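PDB 4EIV: deoxyribose-phosphate aldolase from Toxoplasma gondii, which belongs to the deoxyribose-phosphate aldolase family and folds as a TIM barrel, a closed ring of eight parallel strands wrapped in helices. Local coordinates for residues N28-A33 / F273-E278; P55-V60 / E278-Y283. One frame throughout, in Å; residues are numbered along the deposited sequence.

Interaction 1: N28-A33 / F273-E278; sequences NFFEVA and FNLLKE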
# COMPACT_ATOMS: atom_id res chain seq x y z
N ASN A 28 -6.41 1.27 -7.62
CA ASN A 28 -5.19 2.03 -7.36
C ASN A 28 -3.98 1.60 -8.22
O ASN A 28 -2.99 2.32 -8.29
CB ASN A 28 -4.83 1.89 -5.87
CG ASN A 28 -3.59 2.68 -5.48
OD1 ASN A 28 -3.51 3.88 -5.68
ND2 ASN A 28 -2.62 1.98 -4.90
N PHE A 29 -4.07 0.42 -8.82
CA PHE A 29 -3.02 -0.14 -9.69
C PHE A 29 -3.39 -0.18 -11.17
O PHE A 29 -2.54 -0.50 -12.01
CB PHE A 29 -2.75 -1.61 -9.33
CG PHE A 29 -2.37 -1.86 -7.91
CD1 PHE A 29 -1.55 -0.99 -7.22
CD2 PHE A 29 -2.81 -3.02 -7.27
CE1 PHE A 29 -1.19 -1.24 -5.90
CE2 PHE A 29 -2.45 -3.28 -5.94
CZ PHE A 29 -1.62 -2.39 -5.27
N PHE A 30 -4.64 0.14 -11.49
CA PHE A 30 -5.16 -0.18 -12.81
C PHE A 30 -4.82 0.76 -13.93
O PHE A 30 -4.87 1.98 -13.78
CB PHE A 30 -6.70 -0.37 -12.72
CG PHE A 30 -7.28 -1.35 -13.71
CD1 PHE A 30 -7.23 -2.71 -13.45
CD2 PHE A 30 -7.89 -0.94 -14.88
CE1 PHE A 30 -7.76 -3.60 -14.33
CE2 PHE A 30 -8.42 -1.86 -15.77
CZ PHE A 30 -8.34 -3.18 -15.49
N GLU A 31 -4.50 0.15 -15.07
CA GLU A 31 -4.28 0.87 -16.33
C GLU A 31 -5.16 0.18 -17.37
O GLU A 31 -4.92 -0.95 -17.75
CB GLU A 31 -2.79 0.83 -16.70
CG GLU A 31 -1.92 1.63 -15.76
CD GLU A 31 -0.45 1.54 -16.03
OE1 GLU A 31 0.00 0.54 -16.59
OE2 GLU A 31 0.27 2.49 -15.67
N VAL A 32 -6.20 0.89 -17.80
CA VAL A 32 -7.17 0.31 -18.73
C VAL A 32 -6.71 0.45 -20.18
O VAL A 32 -6.16 1.48 -20.56
CB VAL A 32 -8.57 0.96 -18.52
CG1 VAL A 32 -8.59 2.44 -18.91
CG2 VAL A 32 -9.66 0.15 -19.24
N ALA A 33 -6.93 -0.59 -20.96
CA ALA A 33 -6.55 -0.62 -22.36
C ALA A 33 -7.63 -0.07 -23.29
O ALA A 33 -8.80 -0.40 -23.14
CB ALA A 33 -6.23 -2.07 -22.77
N PHE A 273 -11.77 -2.85 -20.36
CA PHE A 273 -12.86 -1.98 -19.94
C PHE A 273 -13.88 -2.72 -19.09
O PHE A 273 -14.34 -2.17 -18.09
CB PHE A 273 -13.47 -1.36 -21.20
CG PHE A 273 -14.49 -0.27 -20.95
CD1 PHE A 273 -14.40 0.60 -19.87
CD2 PHE A 273 -15.47 -0.05 -21.90
CE1 PHE A 273 -15.33 1.61 -19.70
CE2 PHE A 273 -16.40 0.97 -21.74
CZ PHE A 273 -16.32 1.80 -20.63
N ASN A 274 -14.26 -3.93 -19.48
CA ASN A 274 -15.22 -4.70 -18.68
C ASN A 274 -14.69 -4.98 -17.27
O ASN A 274 -15.43 -4.85 -16.29
CB ASN A 274 -15.66 -5.97 -19.40
CG ASN A 274 -16.53 -5.68 -20.62
OD1 ASN A 274 -17.23 -4.67 -20.69
ND2 ASN A 274 -16.50 -6.59 -21.59
N LEU A 275 -13.39 -5.28 -17.15
CA LEU A 275 -12.80 -5.50 -15.82
C LEU A 275 -12.84 -4.20 -15.01
O LEU A 275 -13.18 -4.21 -13.83
CB LEU A 275 -11.39 -6.09 -15.91
CG LEU A 275 -10.60 -6.27 -14.60
CD1 LEU A 275 -11.36 -7.14 -13.60
CD2 LEU A 275 -9.27 -6.92 -14.93
N LEU A 276 -12.46 -3.09 -15.63
CA LEU A 276 -12.53 -1.79 -14.97
C LEU A 276 -13.93 -1.53 -14.41
O LEU A 276 -14.09 -1.12 -13.26
CB LEU A 276 -12.11 -0.67 -15.92
CG LEU A 276 -12.30 0.75 -15.39
CD1 LEU A 276 -11.56 0.93 -14.04
CD2 LEU A 276 -11.88 1.77 -16.43
N LYS A 277 -14.95 -1.78 -15.23
CA LYS A 277 -16.32 -1.58 -14.78
C LYS A 277 -16.70 -2.53 -13.63
O LYS A 277 -17.37 -2.12 -12.71
CB LYS A 277 -17.30 -1.66 -15.94
CG LYS A 277 -17.17 -0.45 -16.91
CD LYS A 277 -18.15 -0.46 -18.08
CE LYS A 277 -17.76 -1.48 -19.14
NZ LYS A 277 -18.67 -1.40 -20.32
N GLU A 278 -16.22 -3.78 -13.67
CA GLU A 278 -16.48 -4.72 -12.58
C GLU A 278 -15.87 -4.19 -11.28
O GLU A 278 -16.49 -4.20 -10.22
CB GLU A 278 -15.89 -6.10 -12.89
CG GLU A 278 -16.22 -7.13 -11.78
CD GLU A 278 -15.59 -8.50 -11.96
OE1 GLU A 278 -14.74 -8.69 -12.84
OE2 GLU A 278 -16.00 -9.42 -11.22

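Interaction 2: P55-V60 / E278-Y283; sequences PAIVGV and ELRDCY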
# COMPACT_ATOMS: atom_id res chain seq x y z
N PRO A 55 -12.73 7.31 -7.21
CA PRO A 55 -11.28 7.49 -7.25
C PRO A 55 -10.69 7.02 -8.58
O PRO A 55 -10.94 5.90 -9.03
CB PRO A 55 -10.80 6.60 -6.10
CG PRO A 55 -11.78 5.52 -6.04
CD PRO A 55 -13.10 6.17 -6.34
N ALA A 56 -9.89 7.88 -9.18
CA ALA A 56 -9.31 7.58 -10.48
C ALA A 56 -8.32 6.44 -10.42
O ALA A 56 -7.60 6.26 -9.43
CB ALA A 56 -8.61 8.81 -11.03
N ILE A 57 -8.27 5.69 -11.51
CA ILE A 57 -7.27 4.65 -11.66
C ILE A 57 -5.95 5.31 -12.07
O ILE A 57 -5.86 6.54 -12.16
CB ILE A 57 -7.70 3.56 -12.66
CG1 ILE A 57 -7.82 4.08 -14.09
CG2 ILE A 57 -8.98 2.88 -12.16
CD1 ILE A 57 -8.00 3.01 -15.15
N VAL A 58 -4.91 4.50 -12.32
CA VAL A 58 -3.62 5.10 -12.65
C VAL A 58 -3.62 5.77 -14.04
O VAL A 58 -3.14 6.88 -14.20
CB VAL A 58 -2.47 4.05 -12.61
CG1 VAL A 58 -1.14 4.70 -12.90
CG2 VAL A 58 -2.43 3.33 -11.24
N GLY A 59 -4.11 5.07 -15.04
CA GLY A 59 -4.05 5.58 -16.39
C GLY A 59 -4.75 4.75 -17.43
O GLY A 59 -5.46 3.77 -17.13
N VAL A 60 -4.61 5.22 -18.67
CA VAL A 60 -5.17 4.59 -19.85
C VAL A 60 -4.04 4.37 -20.84
O VAL A 60 -3.15 5.22 -20.97
CB VAL A 60 -6.31 5.46 -20.48
CG1 VAL A 60 -5.80 6.85 -20.89
CG2 VAL A 60 -6.99 4.73 -21.63
N GLU A 278 -16.22 -3.78 -13.67
CA GLU A 278 -16.48 -4.72 -12.58
C GLU A 278 -15.87 -4.19 -11.28
O GLU A 278 -16.49 -4.20 -10.22
CB GLU A 278 -15.89 -6.10 -12.89
CG GLU A 278 -16.22 -7.13 -11.78
CD GLU A 278 -15.59 -8.50 -11.96
OE1 GLU A 278 -14.74 -8.69 -12.84
OE2 GLU A 278 -16.00 -9.42 -11.22
N LEU A 279 -14.65 -3.67 -11.38
CA LEU A 279 -13.97 -3.16 -10.20
C LEU A 279 -14.71 -1.95 -9.63
O LEU A 279 -14.97 -1.89 -8.42
CB LEU A 279 -12.53 -2.74 -10.53
CG LEU A 279 -11.58 -3.85 -10.99
CD1 LEU A 279 -10.23 -3.24 -11.37
CD2 LEU A 279 -11.40 -4.93 -9.94
N ARG A 280 -15.05 -1.01 -10.50
CA ARG A 280 -15.68 0.22 -10.05
C ARG A 280 -17.07 -0.04 -9.48
O ARG A 280 -17.45 0.53 -8.45
CB ARG A 280 -15.67 1.29 -11.14
CG ARG A 280 -15.86 2.64 -10.50
CD ARG A 280 -15.62 3.79 -11.40
NE ARG A 280 -14.23 4.06 -11.81
CZ ARG A 280 -13.27 4.55 -11.02
NH1 ARG A 280 -13.42 4.67 -9.70
NH2 ARG A 280 -12.11 4.84 -11.56
N ASP A 281 -17.83 -0.93 -10.12
CA ASP A 281 -19.15 -1.30 -9.62
C ASP A 281 -19.06 -1.89 -8.21
O ASP A 281 -19.87 -1.59 -7.34
CB ASP A 281 -19.86 -2.25 -10.59
CG ASP A 281 -20.28 -1.55 -11.90
OD1 ASP A 281 -20.13 -0.31 -12.04
OD2 ASP A 281 -20.76 -2.25 -12.82
N CYS A 282 -18.05 -2.73 -8.00
CA CYS A 282 -17.84 -3.36 -6.72
C CYS A 282 -17.51 -2.32 -5.65
O CYS A 282 -18.14 -2.28 -4.59
CB CYS A 282 -16.72 -4.39 -6.81
SG CYS A 282 -16.44 -5.29 -5.28
N TYR A 283 -16.53 -1.47 -5.93
CA TYR A 283 -16.15 -0.44 -4.99
C TYR A 283 -17.28 0.51 -4.64
O TYR A 283 -17.47 0.87 -3.46
CB TYR A 283 -14.96 0.38 -5.50
CG TYR A 283 -14.74 1.59 -4.64
CD1 TYR A 283 -14.30 1.44 -3.33
CD2 TYR A 283 -15.05 2.87 -5.10
CE1 TYR A 283 -14.14 2.54 -2.50
CE2 TYR A 283 -14.89 3.98 -4.27
CZ TYR A 283 -14.43 3.80 -2.97
OH TYR A 283 -14.24 4.88 -2.15

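Interaction 1: N28-A33 / F273-E278
In the (beta/alpha)8 TIM barrel the last helix packs back against the first strand, and here Phe30 and Val32 of strand 30-34 meet Leu275, Leu276 and the start of helix 273-284. The two short segments approach to 8.2 Å between axes and run at 139°, so strand and helix point largely in opposite directions. Phe30 and Val32, alternate residues of the strand, face outward to the helix, while Glu31 between them turns into the barrel, where it forms salt bridges with Lys154, Lys235 and Arg268.

Phe30 touches with the far rim of its ring. Its CE1 lies 3.7 Å from Leu275 CD2, a methyl that sits at the ring edge near the ring plane, and CZ packs against the same methyl and against Leu275 CG, which is held anti to its backbone N (chi1 175°) and so extends to the rim. On the other flank of the ring, CE2 comes 3.9 Å from Leu276 CB, approaching obliquely. No hydrogen bond joins the two segments; the contact is buried and apolar, with helix 41-52 closing in through Val47 on Val32 and Ile50 on Leu276. Val32 crosses Leu276 at about a right angle, CG2 to CD2 3.9 Å, and the same CG2 reaches the first turn of the helix, 3.8 Å from Phe273 N.

Interaction 2: P55-V60 / E278-Y283
Arg280 leaves helix 273-284 with CG anti to the backbone N and CD extended; a bend at chi3 (-71°) then turns NE, and a similar turn at chi4 swings CZ, with its two terminal nitrogens, to the carbonyl of Pro55. Tyr283, one turn further on, also holds CG anti to the backbone N, and its ring meets the same proline.

The polar part of the contact is a two-nitrogen, end-on grip on a single atom. NH1 of Arg280 donates to Pro55 O at 2.8 Å, and NH2 of Arg280 donates to the same Pro55 O at 3.0 Å. Neither bond is straight, with N-H...O angles of 150° and 142°, as expected when two nearly parallel N-H bonds converge on one oxygen. The oxygen lies almost in the guanidinium plane, whereas both nitrogens stand above the plane of the carbonyl, on the same face of it. The double donation would be expected to polarise the carbonyl.

In the TIM barrel this joins the final helix to the loop that follows helix 41-52 and leads into the second strand, 59-62. A weak hydrogen bond from Arg280 NE to Ile50 O links the same side chain to the end of that helix.

Apolar contacts accompany the grip. The proline, which follows a cis peptide bond, brings CD to 3.5 Å from Tyr283 CE2, with CG a little further from the same carbon; the ring is met obliquely. Arg24 of helix 17-27 touches both Pro55 and Tyr283, and Met251 of the second subunit packs on Tyr283. Beyond the guanidinium, Ile57 points toward the helix, and its CG2 methyl lies 3.7 Å from Arg280 NH2.

How the interactions relate
Interactions 1 and 2 are successive pieces of one seam, their centres about 6 Å apart, along which helix 273-284 lies against the start of the barrel. Its first turns pack on strand 30-34, and its later turns reach the loop before strand 59-62, with Glu278 common to both segments. The two strands are neighbours in the sheet: Phe30 O and Val58 N are 2.9 Å apart and Val32 N and Gly59 O 3.0 Å, both probable hydrogen bonds. Ile57 connects the contacts directly, since it touches Leu276 and Val32 as well as Arg280. The seam thus changes from buried hydrocarbon in interaction 1 to arginine-carbonyl bonding in the less buried interaction 2.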